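Local coordinates for U4/U6 snRNA-associated-splicing factor PRP24 (Saccharomyces cerevisiae, PDB 4N0T), which binds U6 small nuclear RNA and recycles the spliceosome, annealing U6 with U4 snRNA for further rounds of pre-mRNA splicing, at residues Asn91-Tyr96 and Glu152-Val157; Glu84-Met89 and Lys159-Leu164; Gln106-Val111 and Arg140-Lys145. All blocks are in the same frame, centred on the assembly; numbering follows the deposited sequence.

Contact 1. Residues Asn91-Tyr96 and Glu152-Val157; sequences NFPPSY and EGYTLV. With nucleotides of chain B.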
loop_
_atom_site.group_PDB
_atom_site.type_symbol
_atom_site.label_atom_id
_atom_site.label_comp_id
_atom_site.label_asym_id
_atom_site.label_seq_id
_atom_site.Cartn_x
_atom_site.Cartn_y
_atom_site.Cartn_z
ATOM N N ASN A 91 5.491 7.221 2.993
ATOM C CA ASN A 91 6.659 6.889 3.807
ATOM C C ASN A 91 6.460 7.155 5.304
ATOM O O ASN A 91 7.417 7.499 6.017
ATOM C CB ASN A 91 7.922 7.594 3.315
ATOM C CG ASN A 91 9.189 6.844 3.718
ATOM O OD1 ASN A 91 9.220 5.611 3.715
ATOM N ND2 ASN A 91 10.230 7.591 4.098
ATOM N N PHE A 92 5.222 7.018 5.776
ATOM C CA PHE A 92 5.009 6.818 7.207
ATOM C C PHE A 92 5.467 5.400 7.546
ATOM O O PHE A 92 5.645 4.572 6.647
ATOM C CB PHE A 92 3.542 7.080 7.609
ATOM C CG PHE A 92 2.512 6.545 6.634
ATOM C CD1 PHE A 92 2.081 5.228 6.707
ATOM C CD2 PHE A 92 1.936 7.391 5.682
ATOM C CE1 PHE A 92 1.088 4.747 5.832
ATOM C CE2 PHE A 92 0.954 6.920 4.797
ATOM C CZ PHE A 92 0.535 5.603 4.873
ATOM N N PRO A 93 5.691 5.104 8.841
ATOM C CA PRO A 93 6.153 3.752 9.185
ATOM C C PRO A 93 5.181 2.656 8.729
ATOM O O PRO A 93 3.975 2.897 8.664
ATOM C CB PRO A 93 6.235 3.797 10.720
ATOM C CG PRO A 93 6.535 5.217 11.019
ATOM C CD PRO A 93 5.711 6.004 10.011
ATOM N N PRO A 94 5.704 1.461 8.407
ATOM C CA PRO A 94 4.942 0.335 7.851
ATOM C C PRO A 94 3.754 -0.125 8.691
ATOM O O PRO A 94 2.820 -0.744 8.160
ATOM C CB PRO A 94 5.987 -0.791 7.797
ATOM C CG PRO A 94 7.273 -0.094 7.635
ATOM C CD PRO A 94 7.157 1.207 8.377
ATOM N N SER A 95 3.804 0.160 9.984
ATOM C CA SER A 95 2.762 -0.273 10.906
ATOM C C SER A 95 1.852 0.884 11.325
ATOM O O SER A 95 0.982 0.715 12.190
ATOM C CB SER A 95 3.399 -0.908 12.138
ATOM O OG SER A 95 4.246 0.025 12.783
ATOM N N TYR A 96 2.054 2.058 10.726
ATOM C CA TYR A 96 1.144 3.181 10.968
ATOM C C TYR A 96 -0.255 2.820 10.502
ATOM O O TYR A 96 -0.438 2.181 9.458
ATOM C CB TYR A 96 1.619 4.443 10.250
ATOM C CG TYR A 96 1.985 5.592 11.165
ATOM C CD1 TYR A 96 2.730 5.379 12.324
ATOM C CD2 TYR A 96 1.599 6.898 10.861
ATOM C CE1 TYR A 96 3.069 6.432 13.155
ATOM C CE2 TYR A 96 1.942 7.957 11.687
ATOM C CZ TYR A 96 2.675 7.713 12.831
ATOM O OH TYR A 96 3.020 8.754 13.661
ATOM N N GLU A 152 10.062 7.116 13.603
ATOM C CA GLU A 152 10.652 5.775 13.654
ATOM C C GLU A 152 11.721 5.540 12.586
ATOM O O GLU A 152 11.868 4.423 12.090
ATOM C CB GLU A 152 9.570 4.697 13.528
ATOM C CG GLU A 152 8.452 4.779 14.555
ATOM C CD GLU A 152 7.394 3.711 14.327
ATOM O OE1 GLU A 152 7.701 2.713 13.639
ATOM O OE2 GLU A 152 6.257 3.871 14.824
ATOM N N GLY A 153 12.453 6.588 12.230
ATOM C CA GLY A 153 13.512 6.469 11.243
ATOM C C GLY A 153 13.056 6.743 9.819
ATOM O O GLY A 153 13.878 6.794 8.900
ATOM N N TYR A 154 11.748 6.921 9.629
ATOM C CA TYR A 154 11.202 7.202 8.295
ATOM C C TYR A 154 10.968 8.698 8.094
ATOM O O TYR A 154 10.310 9.351 8.910
ATOM C CB TYR A 154 9.892 6.423 8.078
ATOM C CG TYR A 154 10.053 4.917 8.087
ATOM C CD1 TYR A 154 10.024 4.193 9.278
ATOM C CD2 TYR A 154 10.233 4.214 6.896
ATOM C CE1 TYR A 154 10.180 2.809 9.278
ATOM C CE2 TYR A 154 10.384 2.838 6.891
ATOM C CZ TYR A 154 10.363 2.144 8.083
ATOM O OH TYR A 154 10.509 0.776 8.079
ATOM N N THR A 155 11.506 9.248 7.010
ATOM C CA THR A 155 11.251 10.645 6.674
ATOM C C THR A 155 9.892 10.749 5.981
ATOM O O THR A 155 9.722 10.305 4.841
ATOM C CB THR A 155 12.338 11.227 5.766
ATOM O OG1 THR A 155 13.601 11.173 6.440
ATOM C CG2 THR A 155 12.032 12.669 5.417
ATOM N N LEU A 156 8.928 11.337 6.676
ATOM C CA LEU A 156 7.578 11.476 6.126
ATOM C C LEU A 156 7.526 12.385 4.894
ATOM O O LEU A 156 8.217 13.411 4.813
ATOM C CB LEU A 156 6.626 11.998 7.217
ATOM C CG LEU A 156 5.140 11.941 6.865
ATOM C CD1 LEU A 156 4.697 10.494 6.856
ATOM C CD2 LEU A 156 4.313 12.733 7.891
ATOM N N VAL A 157 6.702 12.006 3.919
ATOM C CA VAL A 157 6.434 12.870 2.779
ATOM C C VAL A 157 4.991 13.341 2.874
ATOM O O VAL A 157 4.079 12.514 2.974
ATOM C CB VAL A 157 6.590 12.102 1.450
ATOM C CG1 VAL A 157 6.143 12.974 0.285
ATOM C CG2 VAL A 157 8.031 11.658 1.264
ATOM P P U B 17 15.824 -1.192 0.072
ATOM O OP1 U B 17 15.585 -1.147 1.541
ATOM O OP2 U B 17 16.842 -2.110 -0.483
ATOM O "O5'" U B 17 14.424 -1.578 -0.597
ATOM C "C5'" U B 17 13.350 -0.649 -0.721
ATOM C "C4'" U B 17 12.319 -0.824 0.369
ATOM O "O4'" U B 17 12.793 -0.168 1.576
ATOM C "C3'" U B 17 10.963 -0.174 0.097
ATOM O "O3'" U B 17 10.096 -0.975 -0.684
ATOM C "C2'" U B 17 10.434 0.105 1.499
ATOM O "O2'" U B 17 9.892 -1.064 2.098
ATOM C "C1'" U B 17 11.715 0.492 2.231
ATOM N N1 U B 17 11.928 1.957 2.133
ATOM C C2 U B 17 11.075 2.774 2.879
ATOM O O2 U B 17 10.204 2.322 3.602
ATOM N N3 U B 17 11.277 4.122 2.753
ATOM C C4 U B 17 12.234 4.726 1.960
ATOM O O4 U B 17 12.303 5.952 1.923
ATOM C C5 U B 17 13.080 3.830 1.225
ATOM C C6 U B 17 12.901 2.505 1.330
ATOM P P A B 18 9.258 -0.310 -1.883
ATOM O OP1 A B 18 8.319 -1.372 -2.351
ATOM O OP2 A B 18 10.160 0.361 -2.840
ATOM O "O5'" A B 18 8.445 0.881 -1.186
ATOM C "C5'" A B 18 7.432 0.627 -0.226
ATOM C "C4'" A B 18 6.997 1.903 0.466
ATOM O "O4'" A B 18 8.142 2.558 1.077
ATOM C "C3'" A B 18 6.389 2.977 -0.424
ATOM O "O3'" A B 18 5.025 2.737 -0.704
ATOM C "C2'" A B 18 6.639 4.249 0.380
ATOM O "O2'" A B 18 5.748 4.333 1.480
ATOM C "C1'" A B 18 8.026 3.958 0.940
ATOM N N9 A B 18 9.105 4.423 0.049
ATOM C C8 A B 18 10.027 3.657 -0.632
ATOM N N7 A B 18 10.879 4.369 -1.322
ATOM C C5 A B 18 10.515 5.682 -1.068
ATOM C C6 A B 18 11.041 6.900 -1.511
ATOM N N6 A B 18 12.107 6.993 -2.321
ATOM N N1 A B 18 10.448 8.036 -1.092
ATOM C C2 A B 18 9.393 7.948 -0.271
ATOM N N3 A B 18 8.817 6.849 0.212
ATOM C C4 A B 18 9.422 5.732 -0.232
HETATM O O HOH W 1 7.497 8.933 8.492
HETATM O O HOH W 2 12.998 7.635 5.192
#
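Asn91 and Tyr154 meet at the heart of this contact, where the loop 91-96 passes the start of the strand in 152-157. The Asn91 carbonyl O lies 3.4 Å from Tyr154 CB. In the Asn91 side chain CG is anti to the backbone N (chi1 -155°), and OD1 comes to the edge of the Tyr154 ring, near CD2. The two ends of that amide do different work: ND2 donates to Thr155 O at 2.9 Å, approaching from above the carbonyl plane, and OD1 accepts from N3 of U17 of chain B at 2.7 Å. A protein bond thus fixes the amide's rotation and leaves its oxygen facing the base. One water bridges Asn91 O and Tyr154 O; another links Asn91 ND2 to Thr155 N. The Tyr154 ring is packed tightly by two prolines. Pro93 CA sits over one face in a CH-pi contact, 4.2 Å from the ring centroid, and Pro94 CD reaches CZ at 3.4 Å; O2 of U17 of chain B comes in at the ring edge. In this second RNA recognition motif, the loop following the first strand and the start of the last strand together receive the RNA, and Asn91 N also donates to O2' of A18 of chain B. On the protein side, Leu156 CD1 touches Phe92 CB at 3.7 Å, and both side chains continue onto helix 98-107. The other end is looser. Exposed Glu152 stretches its extended chain across Pro93 at about a right angle, with no polar bond to the loop.

Contact 2. Residues Glu84-Met89 and Lys159-Leu164; sequences ECTLWM and KVSNPL. With nucleotides of chain B.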
loop_
_atom_site.group_PDB
_atom_site.type_symbol
_atom_site.label_atom_id
_atom_site.label_comp_id
_atom_site.label_asym_id
_atom_site.label_seq_id
_atom_site.Cartn_x
_atom_site.Cartn_y
_atom_site.Cartn_z
ATOM N N GLU A 84 -8.651 22.076 -2.885
ATOM C CA GLU A 84 -7.390 22.438 -2.245
ATOM C C GLU A 84 -7.326 22.056 -0.765
ATOM O O GLU A 84 -6.582 22.653 0.011
ATOM C CB GLU A 84 -7.088 23.925 -2.462
ATOM C CG GLU A 84 -6.990 24.298 -3.933
ATOM C CD GLU A 84 -6.574 25.734 -4.131
ATOM O OE1 GLU A 84 -7.468 26.600 -4.226
ATOM O OE2 GLU A 84 -5.352 25.993 -4.178
ATOM N N CYS A 85 -8.075 21.023 -0.392
ATOM C CA CYS A 85 -8.093 20.543 0.978
ATOM C C CYS A 85 -7.635 19.100 1.123
ATOM O O CYS A 85 -7.983 18.442 2.104
ATOM C CB CYS A 85 -9.509 20.631 1.536
ATOM S SG CYS A 85 -10.077 22.327 1.825
ATOM N N THR A 86 -6.872 18.595 0.152
ATOM C CA THR A 86 -6.470 17.198 0.191
ATOM C C THR A 86 -4.945 17.061 0.211
ATOM O O THR A 86 -4.238 17.685 -0.587
ATOM C CB THR A 86 -7.052 16.428 -1.019
ATOM O OG1 THR A 86 -8.483 16.541 -1.007
ATOM C CG2 THR A 86 -6.657 14.954 -0.962
ATOM N N LEU A 87 -4.453 16.243 1.140
ATOM C CA LEU A 87 -3.034 15.928 1.220
ATOM C C LEU A 87 -2.787 14.529 0.678
ATOM O O LEU A 87 -3.655 13.650 0.763
ATOM C CB LEU A 87 -2.606 15.914 2.675
ATOM C CG LEU A 87 -2.928 17.200 3.420
ATOM C CD1 LEU A 87 -2.866 16.946 4.907
ATOM C CD2 LEU A 87 -1.940 18.250 2.999
ATOM N N TRP A 88 -1.596 14.323 0.135
ATOM C CA TRP A 88 -1.125 12.975 -0.127
ATOM C C TRP A 88 0.116 12.767 0.725
ATOM O O TRP A 88 1.021 13.619 0.748
ATOM C CB TRP A 88 -0.827 12.788 -1.613
ATOM C CG TRP A 88 -0.256 11.444 -1.991
ATOM C CD1 TRP A 88 -0.952 10.301 -2.264
ATOM C CD2 TRP A 88 1.126 11.138 -2.219
ATOM N NE1 TRP A 88 -0.078 9.287 -2.632
ATOM C CE2 TRP A 88 1.201 9.778 -2.597
ATOM C CE3 TRP A 88 2.311 11.879 -2.122
ATOM C CZ2 TRP A 88 2.418 9.145 -2.887
ATOM C CZ3 TRP A 88 3.518 11.252 -2.418
ATOM C CH2 TRP A 88 3.560 9.895 -2.793
ATOM N N MET A 89 0.142 11.650 1.436
ATOM C CA MET A 89 1.212 11.344 2.372
ATOM C C MET A 89 1.829 9.984 2.060
ATOM O O MET A 89 1.114 9.028 1.746
ATOM C CB MET A 89 0.648 11.381 3.795
ATOM C CG MET A 89 1.653 11.200 4.900
ATOM S SD MET A 89 0.785 11.281 6.500
ATOM C CE MET A 89 0.492 13.038 6.630
ATOM N N LYS A 159 2.344 16.136 0.938
ATOM C CA LYS A 159 2.198 17.013 -0.217
ATOM C C LYS A 159 0.747 17.445 -0.382
ATOM O O LYS A 159 -0.170 16.714 -0.008
ATOM C CB LYS A 159 2.635 16.284 -1.502
ATOM C CG LYS A 159 4.117 15.909 -1.578
ATOM C CD LYS A 159 4.408 15.078 -2.849
ATOM C CE LYS A 159 5.891 14.782 -3.027
ATOM N NZ LYS A 159 6.621 15.972 -3.539
ATOM N N VAL A 160 0.544 18.631 -0.941
ATOM C CA VAL A 160 -0.762 18.994 -1.451
ATOM C C VAL A 160 -1.042 18.031 -2.609
ATOM O O VAL A 160 -0.231 17.910 -3.530
ATOM C CB VAL A 160 -0.792 20.455 -1.918
ATOM C CG1 VAL A 160 -2.110 20.769 -2.592
ATOM C CG2 VAL A 160 -0.591 21.387 -0.714
ATOM N N SER A 161 -2.163 17.316 -2.539
ATOM C CA SER A 161 -2.464 16.257 -3.510
ATOM C C SER A 161 -2.667 16.747 -4.947
ATOM O O SER A 161 -3.503 17.621 -5.217
ATOM C CB SER A 161 -3.689 15.452 -3.048
ATOM O OG SER A 161 -4.037 14.482 -4.025
ATOM N N ASN A 162 -1.879 16.189 -5.864
ATOM C CA ASN A 162 -2.112 16.324 -7.300
ATOM C C ASN A 162 -1.365 15.190 -7.984
ATOM O O ASN A 162 -0.154 15.261 -8.148
ATOM C CB ASN A 162 -1.627 17.661 -7.861
ATOM C CG ASN A 162 -1.908 17.798 -9.365
ATOM O OD1 ASN A 162 -2.407 16.861 -10.018
ATOM N ND2 ASN A 162 -1.606 18.974 -9.919
ATOM N N PRO A 163 -2.093 14.135 -8.356
ATOM C CA PRO A 163 -1.440 12.962 -8.948
ATOM C C PRO A 163 -0.618 13.262 -10.202
ATOM O O PRO A 163 0.315 12.508 -10.492
ATOM C CB PRO A 163 -2.620 12.042 -9.278
ATOM C CG PRO A 163 -3.653 12.398 -8.260
ATOM C CD PRO A 163 -3.525 13.904 -8.096
ATOM N N LEU A 164 -0.934 14.338 -10.923
ATOM C CA LEU A 164 -0.157 14.682 -12.109
ATOM C C LEU A 164 1.274 15.051 -11.733
ATOM O O LEU A 164 2.193 14.945 -12.554
ATOM C CB LEU A 164 -0.829 15.826 -12.878
ATOM C CG LEU A 164 -2.195 15.444 -13.451
ATOM C CD1 LEU A 164 -2.874 16.646 -14.062
ATOM C CD2 LEU A 164 -2.037 14.333 -14.490
ATOM P P A B 20 3.637 5.905 -6.529
ATOM O OP1 A B 20 3.801 4.443 -6.304
ATOM O OP2 A B 20 4.290 6.517 -7.716
ATOM O "O5'" A B 20 2.091 6.262 -6.599
ATOM C "C5'" A B 20 1.147 5.718 -5.671
ATOM C "C4'" A B 20 -0.185 6.404 -5.796
ATOM O "O4'" A B 20 -0.071 7.725 -5.198
ATOM C "C3'" A B 20 -0.684 6.618 -7.228
ATOM O "O3'" A B 20 -2.107 6.546 -7.253
ATOM C "C2'" A B 20 -0.262 8.055 -7.516
ATOM O "O2'" A B 20 -1.036 8.704 -8.504
ATOM C "C1'" A B 20 -0.437 8.710 -6.142
ATOM N N9 A B 20 0.414 9.884 -5.951
ATOM C C8 A B 20 1.782 9.946 -6.024
ATOM N N7 A B 20 2.253 11.163 -5.854
ATOM C C5 A B 20 1.121 11.939 -5.639
ATOM C C6 A B 20 0.941 13.316 -5.397
ATOM N N6 A B 20 1.957 14.176 -5.321
ATOM N N1 A B 20 -0.328 13.758 -5.238
ATOM C C2 A B 20 -1.344 12.892 -5.340
ATOM N N3 A B 20 -1.289 11.577 -5.577
ATOM C C4 A B 20 -0.022 11.166 -5.705
ATOM P P C B 19 4.520 2.611 -2.226
ATOM O OP1 C B 19 3.046 2.506 -2.162
ATOM O OP2 C B 19 5.317 1.570 -2.941
ATOM O "O5'" C B 19 4.974 3.987 -2.889
ATOM C "C5'" C B 19 4.394 5.212 -2.455
ATOM C "C4'" C B 19 5.123 6.380 -3.052
ATOM O "O4'" C B 19 6.489 6.405 -2.554
ATOM C "C3'" C B 19 5.293 6.308 -4.559
ATOM O "O3'" C B 19 4.131 6.723 -5.246
ATOM C "C2'" C B 19 6.507 7.183 -4.790
ATOM O "O2'" C B 19 6.148 8.555 -4.660
ATOM C "C1'" C B 19 7.364 6.794 -3.587
ATOM N N1 C B 19 8.250 5.640 -3.898
ATOM C C2 C B 19 9.442 5.918 -4.569
ATOM O O2 C B 19 9.681 7.104 -4.881
ATOM N N3 C B 19 10.279 4.899 -4.864
ATOM C C4 C B 19 9.962 3.641 -4.512
ATOM N N4 C B 19 10.829 2.659 -4.833
ATOM C C5 C B 19 8.753 3.324 -3.821
ATOM C C6 C B 19 7.930 4.354 -3.541
#
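Thr86-Trp88 and Lys159-Ser161 run antiparallel, with Leu87 and Val160 forming a non-hydrogen-bonded pair and Trp88 and Lys159 the hydrogen-bonded pair beside it. Trp88 N donates to Lys159 O and Lys159 N returns a bond to Trp88 O, both 2.8 Å; beyond them Ser161 N reaches Thr86 O at 2.9 Å, nearly straight at the hydrogen (171°). Trp88 and Lys159 lie side by side on the RNA-binding face, the lysine CD at the indole edge, 3.9 Å from CE3. CG of Trp88 is anti to the backbone N (chi1 177°), and the indole lies flat against the base of A20 of chain B, whose C5 stands 3.5 Å above the indole plane, over its centre. Asn162 N donates to N1 of the same adenine at 3.0 Å, so the base is both stacked and read at its edge. Ser161 packs its CB on Thr86 CG2, while Thr86 OG1 is hydrogen-bonded to Asp132 OD1. Such an aromatic on the first strand, stacked under a base, is a hallmark of the RRM sheet. On the opposite face Leu87 and Val160 meet helix 136-146, and strand 128-133 flanks 86-90 on its other side, bringing Phe128 and Tyr130 against Trp88.

Contact 3. Residues Gln106-Val111 and Arg140-Lys145; sequences QDINVV and RYCVEK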
loop_
_atom_site.group_PDB
_atom_site.type_symbol
_atom_site.label_atom_id
_atom_site.label_comp_id
_atom_site.label_asym_id
_atom_site.label_seq_id
_atom_site.Cartn_x
_atom_site.Cartn_y
_atom_site.Cartn_z
ATOM N N GLN A 106 -4.056 15.767 14.533
ATOM C CA GLN A 106 -4.649 16.207 15.801
ATOM C C GLN A 106 -3.612 17.011 16.600
ATOM O O GLN A 106 -3.920 18.074 17.159
ATOM C CB GLN A 106 -5.073 14.961 16.581
ATOM C CG GLN A 106 -6.064 15.156 17.700
ATOM C CD GLN A 106 -6.387 13.836 18.387
ATOM O OE1 GLN A 106 -5.517 13.208 18.997
ATOM N NE2 GLN A 106 -7.634 13.398 18.272
ATOM N N ASP A 107 -2.379 16.508 16.615
ATOM C CA ASP A 107 -1.253 17.152 17.309
ATOM C C ASP A 107 -0.930 18.571 16.839
ATOM O O ASP A 107 -0.412 19.382 17.608
ATOM C CB ASP A 107 0.013 16.305 17.157
ATOM C CG ASP A 107 0.070 15.149 18.132
ATOM O OD1 ASP A 107 -0.998 14.696 18.597
ATOM O OD2 ASP A 107 1.193 14.689 18.426
ATOM N N ILE A 108 -1.196 18.867 15.570
ATOM C CA ILE A 108 -0.936 20.197 15.039
ATOM C C ILE A 108 -2.255 20.940 14.830
ATOM O O ILE A 108 -2.348 21.893 14.038
ATOM C CB ILE A 108 -0.079 20.146 13.745
ATOM C CG1 ILE A 108 -0.766 19.287 12.669
ATOM C CG2 ILE A 108 1.295 19.587 14.066
ATOM C CD1 ILE A 108 -0.244 19.554 11.248
ATOM N N ASN A 109 -3.265 20.464 15.553
ATOM C CA ASN A 109 -4.585 21.086 15.630
ATOM C C ASN A 109 -5.266 21.232 14.279
ATOM O O ASN A 109 -5.859 22.269 13.970
ATOM C CB ASN A 109 -4.523 22.421 16.390
ATOM C CG ASN A 109 -4.096 22.242 17.840
ATOM O OD1 ASN A 109 -4.611 21.378 18.555
ATOM N ND2 ASN A 109 -3.139 23.052 18.274
ATOM N N VAL A 110 -5.175 20.172 13.476
ATOM C CA VAL A 110 -5.852 20.119 12.191
ATOM C C VAL A 110 -6.932 19.034 12.213
ATOM O O VAL A 110 -6.646 17.870 12.500
ATOM C CB VAL A 110 -4.844 19.816 11.066
ATOM C CG1 VAL A 110 -5.576 19.539 9.747
ATOM C CG2 VAL A 110 -3.868 20.974 10.912
ATOM N N VAL A 111 -8.177 19.419 11.930
ATOM C CA VAL A 111 -9.270 18.462 11.865
ATOM C C VAL A 111 -9.141 17.650 10.576
ATOM O O VAL A 111 -8.909 18.220 9.515
ATOM C CB VAL A 111 -10.619 19.192 11.848
ATOM C CG1 VAL A 111 -11.772 18.203 11.634
ATOM C CG2 VAL A 111 -10.801 19.989 13.143
ATOM N N ARG A 140 -2.029 23.552 3.737
ATOM C CA ARG A 140 -0.674 24.115 3.642
ATOM C C ARG A 140 0.089 23.985 4.961
ATOM O O ARG A 140 1.311 23.806 4.964
ATOM C CB ARG A 140 -0.705 25.581 3.195
ATOM C CG ARG A 140 -1.184 25.792 1.757
ATOM C CD ARG A 140 -0.253 25.147 0.726
ATOM N NE ARG A 140 -0.715 25.381 -0.643
ATOM C CZ ARG A 140 -0.157 24.848 -1.728
ATOM N NH1 ARG A 140 0.891 24.042 -1.614
ATOM N NH2 ARG A 140 -0.648 25.116 -2.933
ATOM N N TYR A 141 -0.627 24.068 6.077
ATOM C CA TYR A 141 -0.007 23.947 7.389
ATOM C C TYR A 141 0.479 22.515 7.637
ATOM O O TYR A 141 1.553 22.303 8.206
ATOM C CB TYR A 141 -0.972 24.425 8.490
ATOM C CG TYR A 141 -0.348 24.525 9.865
ATOM C CD1 TYR A 141 0.676 25.433 10.118
ATOM C CD2 TYR A 141 -0.792 23.729 10.916
ATOM C CE1 TYR A 141 1.255 25.530 11.379
ATOM C CE2 TYR A 141 -0.219 23.822 12.182
ATOM C CZ TYR A 141 0.802 24.730 12.402
ATOM O OH TYR A 141 1.383 24.835 13.647
ATOM N N CYS A 142 -0.298 21.530 7.200
ATOM C CA CYS A 142 0.150 20.136 7.300
ATOM C C CYS A 142 1.439 19.897 6.521
ATOM O O CYS A 142 2.318 19.169 6.979
ATOM C CB CYS A 142 -0.924 19.176 6.792
ATOM S SG CYS A 142 -2.368 19.052 7.864
ATOM N N VAL A 143 1.553 20.497 5.342
ATOM C CA VAL A 143 2.778 20.340 4.558
ATOM C C VAL A 143 3.938 20.970 5.327
ATOM O O VAL A 143 4.994 20.361 5.479
ATOM C CB VAL A 143 2.673 20.982 3.170
ATOM C CG1 VAL A 143 4.029 20.916 2.446
ATOM C CG2 VAL A 143 1.603 20.280 2.328
ATOM N N GLU A 144 3.715 22.184 5.830
ATOM C CA GLU A 144 4.738 22.921 6.569
ATOM C C GLU A 144 5.281 22.134 7.755
ATOM O O GLU A 144 6.495 22.037 7.938
ATOM C CB GLU A 144 4.172 24.256 7.064
ATOM C CG GLU A 144 5.182 25.104 7.823
ATOM C CD GLU A 144 4.535 26.212 8.646
ATOM O OE1 GLU A 144 3.520 26.790 8.198
ATOM O OE2 GLU A 144 5.047 26.498 9.752
ATOM N N LYS A 145 4.388 21.545 8.546
ATOM C CA LYS A 145 4.792 20.870 9.774
ATOM C C LYS A 145 5.165 19.398 9.612
ATOM O O LYS A 145 5.961 18.881 10.398
ATOM C CB LYS A 145 3.689 20.983 10.828
ATOM C CG LYS A 145 3.257 22.417 11.140
ATOM C CD LYS A 145 4.327 23.190 11.903
ATOM C CE LYS A 145 4.563 22.592 13.279
ATOM N NZ LYS A 145 5.138 23.592 14.228
#
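Ile108 and Val110, in the turn at the C-terminal end of helix 98-107, pack against Tyr141 and Cys142 of helix 136-146. Take Ile108 outward from the backbone. Its CB lies 4.0 Å from Tyr141 CE2. CG1 sits between the backbone N and the carbonyl carbon (chi1 57°), and CD1 at the tip settles on the helix: 4.0 Å from both CA and SG of Cys142, and 4.2 Å from Lys145 CB. The carbonyl O of Ile108 comes to the edge of the Tyr141 ring, in its plane, 3.4 Å from CE2. Beside it Val110 straddles two partners, CG1 touching Cys142 SG at 3.8 Å and CG2 meeting both that sulfur and the ring edge at CD2. One face of the tyrosine is covered within its own helix by Lys145 CG, offset toward the rim. Apart from that carbonyl the contact is apolar packing, with no hydrogen bond between the segments. A Schellman motif ends the first helix, with Asn109 at positive phi as its C-prime residue; Ile108 and Val110, before and after it in the chain, both point toward the second helix. The contact packs the end of the first helix of this RRM on the second, the two helices that back the sheet. Leu105 of helix 98-107 also touches Val110 and Cys142, Ile108 reaches Leu146, and Cys142 rests on Leu87 of strand 86-90, at the interface between helices and sheet.

How the contacts relate
All three contacts belong to the second RRM. Contacts 1 and 2 share strand 154-160, which pairs with 86-90 in contact 2, while contact 1 uses the loop that follows 86-90. Contact 2 is the sheet itself, held by backbone bonds, with one face given to RNA and the other to the helices; in contact 1 amide, water and proline packing meet the nucleotides. They touch through Met89, whose CG packs on Leu156 CD1. Contact 3 is on the helical side, almost wholly apolar, about 10 Å from the RNA at its nearest atom. Leu87 CD1 against Cys142 CB joins it to contact 2. All three are partly buried; no touching residue of contact 2 is exposed, whereas contacts 1 and 3 each include one.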